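Local coordinates for protein D-alanyl transferase DltD (Enterococcus faecalis, PDB 6O93) that probably transfers D-alanine onto lipoteichoic acid during cell wall biogenesis, as a membrane-associated member of the DltD family of SGNH-hydrolase-like proteins, at residues 63-66 against 67-71; 145-148 against 149-153; 161-164 against 165-169; 358-361 against 362-366. All blocks are in the same frame, centred on the assembly; numbering follows the deposited sequence.

Contact 1: residues 63-66 against 67-71; sequences KYQR and NYRPF
Where helix 57-63 gives way to edge strand 69-73 of the parallel sheet, Arg66 and Arg69 fasten the connecting turn by a side-chain-to-backbone bond. The helix closes in a Schellman motif with Gln65, at positive phi, as its C-prime residue, and the chain passes through Arg66 and Asn67 into the strand. NH1 of Arg69 donates to Arg66 O at 2.7 Å, with an N-H...O angle of 151°; the acceptor lies in the guanidinium plane, while the donor stands above the carbonyl plane. The same NH1 also donates to Tyr68 O, 2.9 Å away, and a water links Arg69 NH2 to Arg66 O, so this one guanidinium bridges two carbonyls of the turn. The bend of the Arg69 chain at chi2 (-68°) folds it back over the loop. Arg66 and Tyr68 run alongside each other in the same direction, the guanidinium and ring planes 33° apart. Arg66 CD packs 3.8 Å from Tyr68 CE2, and both polar ends continue to helix 352-367, Arg66 NH1 in a salt bridge with Asp359 and Tyr68 OH bonded to Asp363. Arg69 NH2 forms a salt bridge with Glu62, while the Arg69 backbone bonds to Lys39 and Val41, setting strand 69-73 alongside strand 40-44.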
loop_
_atom_site.group_PDB
_atom_site.type_symbol
_atom_site.label_atom_id
_atom_site.label_comp_id
_atom_site.label_asym_id
_atom_site.label_seq_id
_atom_site.Cartn_x
_atom_site.Cartn_y
_atom_site.Cartn_z
ATOM N N LYS A 63 -21.056 6.041 4.631
ATOM C CA LYS A 63 -22.468 6.077 4.265
ATOM C C LYS A 63 -23.293 5.155 5.151
ATOM O O LYS A 63 -24.396 5.516 5.578
ATOM C CB LYS A 63 -22.635 5.693 2.793
ATOM C CG LYS A 63 -24.082 5.637 2.308
ATOM C CD LYS A 63 -24.797 6.967 2.487
ATOM C CE LYS A 63 -26.167 6.945 1.824
ATOM N NZ LYS A 63 -26.899 8.229 1.982
ATOM N N TYR A 64 -22.777 3.959 5.442
ATOM C CA TYR A 64 -23.531 2.947 6.168
ATOM C C TYR A 64 -23.044 2.770 7.603
ATOM O O TYR A 64 -23.321 1.740 8.227
ATOM C CB TYR A 64 -23.487 1.627 5.398
ATOM C CG TYR A 64 -24.040 1.780 3.997
ATOM C CD1 TYR A 64 -25.357 2.176 3.796
ATOM C CD2 TYR A 64 -23.245 1.556 2.880
ATOM C CE1 TYR A 64 -25.872 2.334 2.525
ATOM C CE2 TYR A 64 -23.753 1.712 1.599
ATOM C CZ TYR A 64 -25.069 2.102 1.429
ATOM O OH TYR A 64 -25.592 2.262 0.165
ATOM N N GLN A 65 -22.328 3.759 8.137
ATOM C CA GLN A 65 -22.061 3.864 9.571
ATOM C C GLN A 65 -21.535 2.551 10.148
ATOM O O GLN A 65 -22.067 2.010 11.120
ATOM C CB GLN A 65 -23.321 4.315 10.313
ATOM C CG GLN A 65 -23.808 5.699 9.912
ATOM C CD GLN A 65 -22.871 6.803 10.371
ATOM O OE1 GLN A 65 -22.242 7.480 9.556
ATOM N NE2 GLN A 65 -22.774 6.990 11.682
ATOM N N ARG A 66 -20.468 2.041 9.544
ATOM C CA ARG A 66 -19.851 0.817 10.026
ATOM C C ARG A 66 -19.038 1.095 11.289
ATOM O O ARG A 66 -18.776 2.242 11.657
ATOM C CB ARG A 66 -18.969 0.205 8.937
ATOM C CG ARG A 66 -19.741 -0.195 7.689
ATOM C CD ARG A 66 -18.819 -0.675 6.580
ATOM N NE ARG A 66 -19.559 -1.020 5.369
ATOM C CZ ARG A 66 -19.003 -1.189 4.173
ATOM N NH1 ARG A 66 -17.695 -1.040 4.015
ATOM N NH2 ARG A 66 -19.759 -1.504 3.131
ATOM N N ASN A 67 -18.645 0.018 11.966
ATOM C CA ASN A 67 -17.832 0.130 13.170
ATOM C C ASN A 67 -16.348 0.297 12.865
ATOM O O ASN A 67 -15.523 0.150 13.772
ATOM C CB ASN A 67 -18.043 -1.095 14.068
ATOM C CG ASN A 67 -17.742 -2.398 13.358
ATOM O OD1 ASN A 67 -17.178 -2.409 12.263
ATOM N ND2 ASN A 67 -18.118 -3.509 13.980
ATOM N N TYR A 68 -15.995 0.594 11.616
ATOM C CA TYR A 68 -14.611 0.827 11.237
ATOM C C TYR A 68 -14.585 1.805 10.075
ATOM O O TYR A 68 -15.581 1.994 9.372
ATOM C CB TYR A 68 -13.899 -0.474 10.842
ATOM C CG TYR A 68 -14.407 -1.067 9.547
ATOM C CD1 TYR A 68 -13.835 -0.722 8.329
ATOM C CD2 TYR A 68 -15.466 -1.965 9.541
ATOM C CE1 TYR A 68 -14.302 -1.257 7.142
ATOM C CE2 TYR A 68 -15.939 -2.505 8.362
ATOM C CZ TYR A 68 -15.354 -2.148 7.167
ATOM O OH TYR A 68 -15.826 -2.684 5.992
ATOM N N ARG A 69 -13.423 2.423 9.875
ATOM C CA ARG A 69 -13.185 3.283 8.731
ATOM C C ARG A 69 -11.815 2.931 8.171
ATOM O O ARG A 69 -10.899 2.608 8.942
ATOM C CB ARG A 69 -13.221 4.772 9.099
ATOM C CG ARG A 69 -14.568 5.272 9.593
ATOM C CD ARG A 69 -15.609 5.276 8.487
ATOM N NE ARG A 69 -16.859 5.890 8.925
ATOM C CZ ARG A 69 -17.763 5.285 9.688
ATOM N NH1 ARG A 69 -17.566 4.042 10.108
ATOM N NH2 ARG A 69 -18.871 5.925 10.034
ATOM N N PRO A 70 -11.639 2.968 6.855
ATOM C CA PRO A 70 -10.288 2.832 6.304
ATOM C C PRO A 70 -9.415 4.009 6.701
ATOM O O PRO A 70 -9.891 5.130 6.901
ATOM C CB PRO A 70 -10.518 2.800 4.788
ATOM C CG PRO A 70 -11.954 2.423 4.618
ATOM C CD PRO A 70 -12.662 3.009 5.796
ATOM N N PHE A 71 -8.118 3.743 6.820
ATOM C CA PHE A 71 -7.114 4.794 6.971
ATOM C C PHE A 71 -6.115 4.606 5.836
ATOM O O PHE A 71 -5.256 3.721 5.895
ATOM C CB PHE A 71 -6.436 4.740 8.335
ATOM C CG PHE A 71 -5.755 6.027 8.718
ATOM C CD1 PHE A 71 -4.570 6.407 8.110
ATOM C CD2 PHE A 71 -6.307 6.858 9.675
ATOM C CE1 PHE A 71 -3.948 7.591 8.453
ATOM C CE2 PHE A 71 -5.688 8.045 10.025
ATOM C CZ PHE A 71 -4.508 8.411 9.414
HETATM O O HOH W 1 -20.218 4.910 12.001
#

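Contact 2: residues 145-148 against 149-153; sequences AQRL and TKFPV
Over one face of the Arg147 guanidinium, offset toward its rim, lies Phe151 CE2, 3.9 Å above the plane; the guanidinium and ring planes are inclined by 56°. At the ring's own edge, in its plane, lies Leu148 O. Phe151 also stacks on Phe118 of helix 115-121, and Arg147 NE forms a salt bridge with Asp275. This is the C-terminal end of helix 139-148, where a type I beta turn from Leu148 to Phe151 leads into helix 152-155, with Phe151 at the N-cap position. Arg147 meets the ring because its chain is bent at both chi2 and chi3, which curls the guanidinium back over the turn. The backbone steps from the i to i+4 bond of Thr149 N to Ala145 O to i to i+3 bonds, Lys150 N to Arg147 O and Phe151 N to Leu148 O. Gln146 O, at the helix end, also accepts from two side chains: Thr149 OG1 donates to it at 2.7 Å, and Lys150 NZ adds a weak bond. Thr149 brings its hydroxyl there with OG1 between the backbone N and carbonyl carbon (chi1 62°), while its CG2 lies 3.2 Å from Ala145 O. The Lys150 chain, bent at chi2 and chi4, arches over Gln146, and its NZ donates to Gln146 OE1 at 3.0 Å, in the amide's carbonyl plane and on a lone pair.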
loop_
_atom_site.group_PDB
_atom_site.type_symbol
_atom_site.label_atom_id
_atom_site.label_comp_id
_atom_site.label_asym_id
_atom_site.label_seq_id
_atom_site.Cartn_x
_atom_site.Cartn_y
_atom_site.Cartn_z
ATOM N N ALA A 145 18.458 -3.571 6.259
ATOM C CA ALA A 145 19.737 -2.870 6.206
ATOM C C ALA A 145 20.373 -2.995 4.827
ATOM O O ALA A 145 20.844 -2.004 4.255
ATOM C CB ALA A 145 20.676 -3.418 7.281
ATOM N N GLN A 146 20.398 -4.210 4.276
ATOM C CA GLN A 146 21.002 -4.423 2.965
ATOM C C GLN A 146 20.318 -3.574 1.900
ATOM O O GLN A 146 20.984 -2.919 1.088
ATOM C CB GLN A 146 20.941 -5.908 2.601
ATOM C CG GLN A 146 21.510 -6.254 1.223
ATOM C CD GLN A 146 20.467 -6.194 0.116
ATOM O OE1 GLN A 146 20.602 -5.427 -0.838
ATOM N NE2 GLN A 146 19.428 -7.014 0.234
ATOM N N ARG A 147 18.984 -3.569 1.886
ATOM C CA ARG A 147 18.261 -2.829 0.856
ATOM C C ARG A 147 18.458 -1.327 1.012
ATOM O O ARG A 147 18.662 -0.617 0.021
ATOM C CB ARG A 147 16.773 -3.178 0.901
ATOM C CG ARG A 147 16.453 -4.615 0.523
ATOM C CD ARG A 147 16.573 -4.860 -0.979
ATOM N NE ARG A 147 15.555 -4.128 -1.732
ATOM C CZ ARG A 147 15.795 -3.302 -2.749
ATOM N NH1 ARG A 147 17.030 -3.087 -3.186
ATOM N NH2 ARG A 147 14.781 -2.693 -3.346
ATOM N N LEU A 148 18.401 -0.823 2.247
ATOM C CA LEU A 148 18.479 0.619 2.457
ATOM C C LEU A 148 19.803 1.187 1.960
ATOM O O LEU A 148 19.844 2.306 1.434
ATOM C CB LEU A 148 18.278 0.946 3.937
ATOM C CG LEU A 148 16.877 0.726 4.507
ATOM C CD1 LEU A 148 16.847 1.129 5.971
ATOM C CD2 LEU A 148 15.828 1.488 3.720
ATOM N N THR A 149 20.897 0.437 2.114
ATOM C CA THR A 149 22.193 0.915 1.645
ATOM C C THR A 149 22.255 1.057 0.132
ATOM O O THR A 149 23.232 1.614 -0.378
ATOM C CB THR A 149 23.320 -0.019 2.095
ATOM O OG1 THR A 149 23.130 -1.324 1.527
ATOM C CG2 THR A 149 23.369 -0.117 3.611
ATOM N N LYS A 150 21.254 0.570 -0.597
ATOM C CA LYS A 150 21.251 0.670 -2.048
ATOM C C LYS A 150 20.668 1.982 -2.557
ATOM O O LYS A 150 20.782 2.261 -3.754
ATOM C CB LYS A 150 20.467 -0.499 -2.656
ATOM C CG LYS A 150 21.019 -1.876 -2.303
ATOM C CD LYS A 150 22.411 -2.092 -2.884
ATOM C CE LYS A 150 22.895 -3.522 -2.669
ATOM N NZ LYS A 150 23.103 -3.846 -1.227
ATOM N N PHE A 151 20.059 2.801 -1.680
ATOM C CA PHE A 151 19.359 3.990 -2.146
ATOM C C PHE A 151 20.134 5.263 -1.824
ATOM O O PHE A 151 20.689 5.393 -0.727
ATOM C CB PHE A 151 17.962 4.068 -1.523
ATOM C CG PHE A 151 17.065 2.949 -1.951
ATOM C CD1 PHE A 151 16.345 3.037 -3.130
ATOM C CD2 PHE A 151 16.968 1.795 -1.197
ATOM C CE1 PHE A 151 15.531 2.002 -3.538
ATOM C CE2 PHE A 151 16.157 0.758 -1.602
ATOM C CZ PHE A 151 15.439 0.861 -2.774
ATOM N N PRO A 152 20.191 6.221 -2.759
ATOM C CA PRO A 152 20.985 7.436 -2.499
ATOM C C PRO A 152 20.535 8.217 -1.277
ATOM O O PRO A 152 21.375 8.810 -0.590
ATOM C CB PRO A 152 20.806 8.252 -3.789
ATOM C CG PRO A 152 20.442 7.256 -4.830
ATOM C CD PRO A 152 19.653 6.196 -4.130
ATOM N N VAL A 153 19.233 8.252 -0.983
ATOM C CA VAL A 153 18.768 9.049 0.151
ATOM C C VAL A 153 19.394 8.553 1.446
ATOM O O VAL A 153 19.577 9.327 2.394
ATOM C CB VAL A 153 17.230 9.035 0.228
ATOM C CG1 VAL A 153 16.729 7.681 0.710
ATOM C CG2 VAL A 153 16.740 10.154 1.142
#

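Contact 3: residues 161-164 against 165-169; sequences METL and ANLQA
Leu164 O takes two bonds from Gln168, the backbone N at 3.1 Å and the side-chain NE2 at 3.3 Å, which arrive from opposite faces of the carbonyl plane. NE2 stands well above that plane, with a C=O...N angle of 107°, whereas the acceptor itself lies within the plane of the Gln168 amide. With CG beside the backbone N (chi1 -66°) the chain runs back along the helix, and the turn at chi3 points NE2 at the oxygen; CG comes within 3.4 Å of the same atom. One residue earlier, Leu167 N donates to Thr163 O, and Leu167 CD1 lies 3.4 Å from that carbonyl oxygen. The two side chains run side by side, Thr163 CG2 touching Leu167 CD1 at 4.1 Å. These are i to i+4 contacts over the last turns of helix 158-168, where Ala165 N to Met161 O continues the same ladder and Asn166 N to Glu162 O is a weak rung. Farther out, Thr163 OG1 is turned back to Val159 O, a turn earlier, while its methyl group faces the other way, towards Leu167. Leu167 packs on Trp130 and Leu131 of helix 124-132 and on Ala145 of helix 139-148, and the Leu167 carbonyl accepts from Gln142 NE2.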
loop_
_atom_site.group_PDB
_atom_site.type_symbol
_atom_site.label_atom_id
_atom_site.label_comp_id
_atom_site.label_asym_id
_atom_site.label_seq_id
_atom_site.Cartn_x
_atom_site.Cartn_y
_atom_site.Cartn_z
ATOM N N MET A 161 24.711 4.722 7.299
ATOM C CA MET A 161 25.391 3.718 6.486
ATOM C C MET A 161 26.318 2.860 7.336
ATOM O O MET A 161 26.388 1.639 7.155
ATOM C CB MET A 161 26.174 4.397 5.362
ATOM C CG MET A 161 25.299 4.925 4.234
ATOM S SD MET A 161 24.505 3.603 3.295
ATOM C CE MET A 161 25.905 2.929 2.404
ATOM N N GLU A 162 27.039 3.484 8.269
ATOM C CA GLU A 162 27.924 2.723 9.143
ATOM C C GLU A 162 27.130 1.782 10.040
ATOM O O GLU A 162 27.545 0.642 10.279
ATOM C CB GLU A 162 28.776 3.683 9.972
ATOM C CG GLU A 162 29.769 4.472 9.134
ATOM C CD GLU A 162 30.500 5.545 9.918
ATOM O OE1 GLU A 162 29.960 6.032 10.936
ATOM O OE2 GLU A 162 31.622 5.905 9.505
ATOM N N THR A 163 25.979 2.238 10.536
ATOM C CA THR A 163 25.138 1.378 11.361
ATOM C C THR A 163 24.579 0.214 10.552
ATOM O O THR A 163 24.562 -0.929 11.025
ATOM C CB THR A 163 24.003 2.197 11.977
ATOM O OG1 THR A 163 24.551 3.268 12.756
ATOM C CG2 THR A 163 23.123 1.319 12.863
ATOM N N LEU A 164 24.116 0.479 9.328
ATOM C CA LEU A 164 23.563 -0.590 8.503
ATOM C C LEU A 164 24.624 -1.616 8.136
ATOM O O LEU A 164 24.306 -2.798 7.948
ATOM C CB LEU A 164 22.925 -0.005 7.241
ATOM C CG LEU A 164 21.755 0.952 7.478
ATOM C CD1 LEU A 164 21.196 1.445 6.156
ATOM C CD2 LEU A 164 20.668 0.289 8.314
ATOM N N ALA A 165 25.886 -1.194 8.027
ATOM C CA ALA A 165 26.958 -2.143 7.751
ATOM C C ALA A 165 27.116 -3.138 8.894
ATOM O O ALA A 165 27.320 -4.335 8.660
ATOM C CB ALA A 165 28.270 -1.399 7.505
ATOM N N ASN A 166 27.027 -2.663 10.138
ATOM C CA ASN A 166 27.138 -3.564 11.280
ATOM C C ASN A 166 25.965 -4.536 11.331
ATOM O O ASN A 166 26.147 -5.719 11.641
ATOM C CB ASN A 166 27.228 -2.762 12.577
ATOM C CG ASN A 166 28.467 -1.889 12.637
ATOM O OD1 ASN A 166 29.446 -2.130 11.929
ATOM N ND2 ASN A 166 28.431 -0.871 13.488
ATOM N N LEU A 167 24.754 -4.059 11.034
ATOM C CA LEU A 167 23.596 -4.946 11.010
ATOM C C LEU A 167 23.812 -6.098 10.040
ATOM O O LEU A 167 23.557 -7.263 10.370
ATOM C CB LEU A 167 22.338 -4.163 10.633
ATOM C CG LEU A 167 21.438 -3.721 11.788
ATOM C CD1 LEU A 167 22.135 -2.689 12.666
ATOM C CD2 LEU A 167 20.128 -3.180 11.244
ATOM N N GLN A 168 24.280 -5.791 8.827
ATOM C CA GLN A 168 24.532 -6.842 7.848
ATOM C C GLN A 168 25.590 -7.816 8.344
ATOM O O GLN A 168 25.555 -9.001 7.997
ATOM C CB GLN A 168 24.956 -6.229 6.514
ATOM C CG GLN A 168 23.865 -5.412 5.840
ATOM C CD GLN A 168 24.354 -4.704 4.594
ATOM O OE1 GLN A 168 24.427 -5.295 3.516
ATOM N NE2 GLN A 168 24.700 -3.429 4.738
ATOM N N ALA A 169 26.529 -7.342 9.158
ATOM C CA ALA A 169 27.551 -8.209 9.728
ATOM C C ALA A 169 27.060 -8.976 10.949
ATOM O O ALA A 169 27.848 -9.708 11.556
ATOM C CB ALA A 169 28.787 -7.386 10.097
#

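Contact 4: residues 358-361 against 362-366; sequences VDRQ and VDEFM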
loop_
_atom_site.group_PDB
_atom_site.type_symbol
_atom_site.label_atom_id
_atom_site.label_comp_id
_atom_site.label_asym_id
_atom_site.label_seq_id
_atom_site.Cartn_x
_atom_site.Cartn_y
_atom_site.Cartn_z
ATOM N N VAL A 358 -13.929 -5.009 -3.818
ATOM C CA VAL A 358 -12.965 -5.020 -2.721
ATOM C C VAL A 358 -13.660 -4.701 -1.406
ATOM O O VAL A 358 -13.415 -5.350 -0.381
ATOM C CB VAL A 358 -11.817 -4.032 -3.007
ATOM C CG1 VAL A 358 -10.960 -3.840 -1.766
ATOM C CG2 VAL A 358 -10.970 -4.522 -4.170
ATOM N N ASP A 359 -14.544 -3.702 -1.415
ATOM C CA ASP A 359 -15.246 -3.315 -0.196
ATOM C C ASP A 359 -16.007 -4.490 0.407
ATOM O O ASP A 359 -16.031 -4.660 1.632
ATOM C CB ASP A 359 -16.204 -2.161 -0.491
ATOM C CG ASP A 359 -16.976 -1.723 0.733
ATOM O OD1 ASP A 359 -16.402 -0.984 1.565
ATOM O OD2 ASP A 359 -18.151 -2.124 0.865
ATOM N N ARG A 360 -16.648 -5.308 -0.431
ATOM C CA ARG A 360 -17.374 -6.459 0.094
ATOM C C ARG A 360 -16.423 -7.436 0.774
ATOM O O ARG A 360 -16.717 -7.945 1.863
ATOM C CB ARG A 360 -18.150 -7.157 -1.021
ATOM C CG ARG A 360 -18.785 -8.470 -0.584
ATOM C CD ARG A 360 -19.849 -8.950 -1.559
ATOM N NE ARG A 360 -19.305 -9.261 -2.877
ATOM C CZ ARG A 360 -20.006 -9.819 -3.860
ATOM N NH1 ARG A 360 -21.280 -10.133 -3.675
ATOM N NH2 ARG A 360 -19.433 -10.065 -5.030
ATOM N N GLN A 361 -15.275 -7.703 0.154
ATOM C CA GLN A 361 -14.307 -8.607 0.760
ATOM C C GLN A 361 -13.734 -8.020 2.045
ATOM O O GLN A 361 -13.530 -8.745 3.024
ATOM C CB GLN A 361 -13.193 -8.926 -0.236
ATOM C CG GLN A 361 -13.691 -9.617 -1.495
ATOM C CD GLN A 361 -14.475 -10.876 -1.188
ATOM O OE1 GLN A 361 -14.074 -11.681 -0.347
ATOM N NE2 GLN A 361 -15.613 -11.045 -1.856
ATOM N N VAL A 362 -13.472 -6.711 2.064
ATOM C CA VAL A 362 -12.982 -6.075 3.284
ATOM C C VAL A 362 -14.029 -6.174 4.387
ATOM O O VAL A 362 -13.726 -6.548 5.526
ATOM C CB VAL A 362 -12.591 -4.610 3.014
ATOM C CG1 VAL A 362 -12.344 -3.881 4.327
ATOM C CG2 VAL A 362 -11.359 -4.538 2.132
ATOM N N ASP A 363 -15.280 -5.836 4.065
ATOM C CA ASP A 363 -16.334 -5.857 5.074
ATOM C C ASP A 363 -16.516 -7.257 5.649
ATOM O O ASP A 363 -16.593 -7.435 6.871
ATOM C CB ASP A 363 -17.645 -5.346 4.474
ATOM C CG ASP A 363 -18.642 -4.922 5.532
ATOM O OD1 ASP A 363 -18.323 -3.993 6.303
ATOM O OD2 ASP A 363 -19.742 -5.511 5.595
ATOM N N GLU A 364 -16.591 -8.268 4.780
ATOM C CA GLU A 364 -16.686 -9.643 5.258
ATOM C C GLU A 364 -15.478 -10.004 6.112
ATOM O O GLU A 364 -15.610 -10.682 7.138
ATOM C CB GLU A 364 -16.812 -10.604 4.074
ATOM C CG GLU A 364 -18.106 -10.457 3.279
ATOM C CD GLU A 364 -18.137 -11.345 2.046
ATOM O OE1 GLU A 364 -17.121 -12.016 1.769
ATOM O OE2 GLU A 364 -19.176 -11.373 1.352
ATOM N N PHE A 365 -14.292 -9.546 5.704
ATOM C CA PHE A 365 -13.073 -9.814 6.460
ATOM C C PHE A 365 -13.126 -9.172 7.842
ATOM O O PHE A 365 -12.672 -9.764 8.828
ATOM C CB PHE A 365 -11.872 -9.311 5.656
ATOM C CG PHE A 365 -10.610 -9.148 6.454
ATOM C CD1 PHE A 365 -9.883 -10.252 6.866
ATOM C CD2 PHE A 365 -10.129 -7.885 6.756
ATOM C CE1 PHE A 365 -8.709 -10.096 7.586
ATOM C CE2 PHE A 365 -8.956 -7.722 7.473
ATOM C CZ PHE A 365 -8.247 -8.829 7.889
ATOM N N MET A 366 -13.691 -7.966 7.936
ATOM C CA MET A 366 -13.766 -7.282 9.222
ATOM C C MET A 366 -14.739 -7.967 10.171
ATOM O O MET A 366 -14.596 -7.849 11.393
ATOM C CB MET A 366 -14.171 -5.823 9.016
ATOM C CG MET A 366 -13.112 -4.987 8.314
ATOM S SD MET A 366 -11.540 -4.964 9.202
ATOM C CE MET A 366 -12.048 -4.236 10.757
HETATM O O HOH W 2 -14.835 -13.177 2.055
#
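Four backbone bonds tie Val358-Gln361 to Val362-Phe365 in consecutive i to i+4 rungs. Val362 N donates to Val358 O at 2.8 Å, and Glu364 N to Arg360 O at 2.9 Å. Asp363 N to Asp359 O and Phe365 N to Gln361 O fill the remaining places. The carboxylates of Asp359 and Asp363, one turn apart, have their strong partners beyond this helix: Asp359 OD1 in a salt bridge with Arg66, and Asp363 OD1 bonded to Tyr68 OH. Each acid has CG anti to the backbone N (chi1 179° for Asp359, -162° for Asp363), which sends both carboxylates towards that common partner loop. On another flank Arg360 and Glu364 lie side by side, pointing the same way, without a salt bridge, since Arg360 NE remains 4.7 Å from Glu364 OE2. The touch is instead made by the aliphatic part of the arginine, CG lying 3.5 Å from OE2, while its guanidinium goes on to a cation-pi contact with Phe220. Gln361 also runs alongside Glu364, with amide and carboxylate planes 79° apart, and a water lies near both OE1 atoms. Towards the sheet, Val362 CG2 packs across Val358 CG1 at 4.0 Å and sits 3.3 Å from Val358 O. Val358, Val362 and Phe365 meet strand 289-294, and Val362 also touches Phe43. An amphipathic helix laid against a parallel sheet in this way is characteristic of the alpha/beta fold of SGNH hydrolases, the clan of DltD.

How the contacts relate
The four contacts form two touching pairs on opposite sides of the chain's centre. Contacts 1 and 4, about 11 Å apart between centres, join the loop before the edge strand to helix 352-367 through a salt bridge and a probable hydrogen bond, and Met366 packs on Tyr68. Contacts 2 and 3 lie in helices packed against each other, Leu164 fitting against Leu148 and Thr149. Contact 1 is at the surface and rests on arginine-carbonyl bonds; the others are partly buried. Contacts 3 and 4 are helical ladders with apolar inner flanks, whereas contact 2 finishes a helix with hydroxyl, ammonium and aromatic groups. The two pairs do not touch; contacts 1 and 3 lie about 43 Å apart between centres.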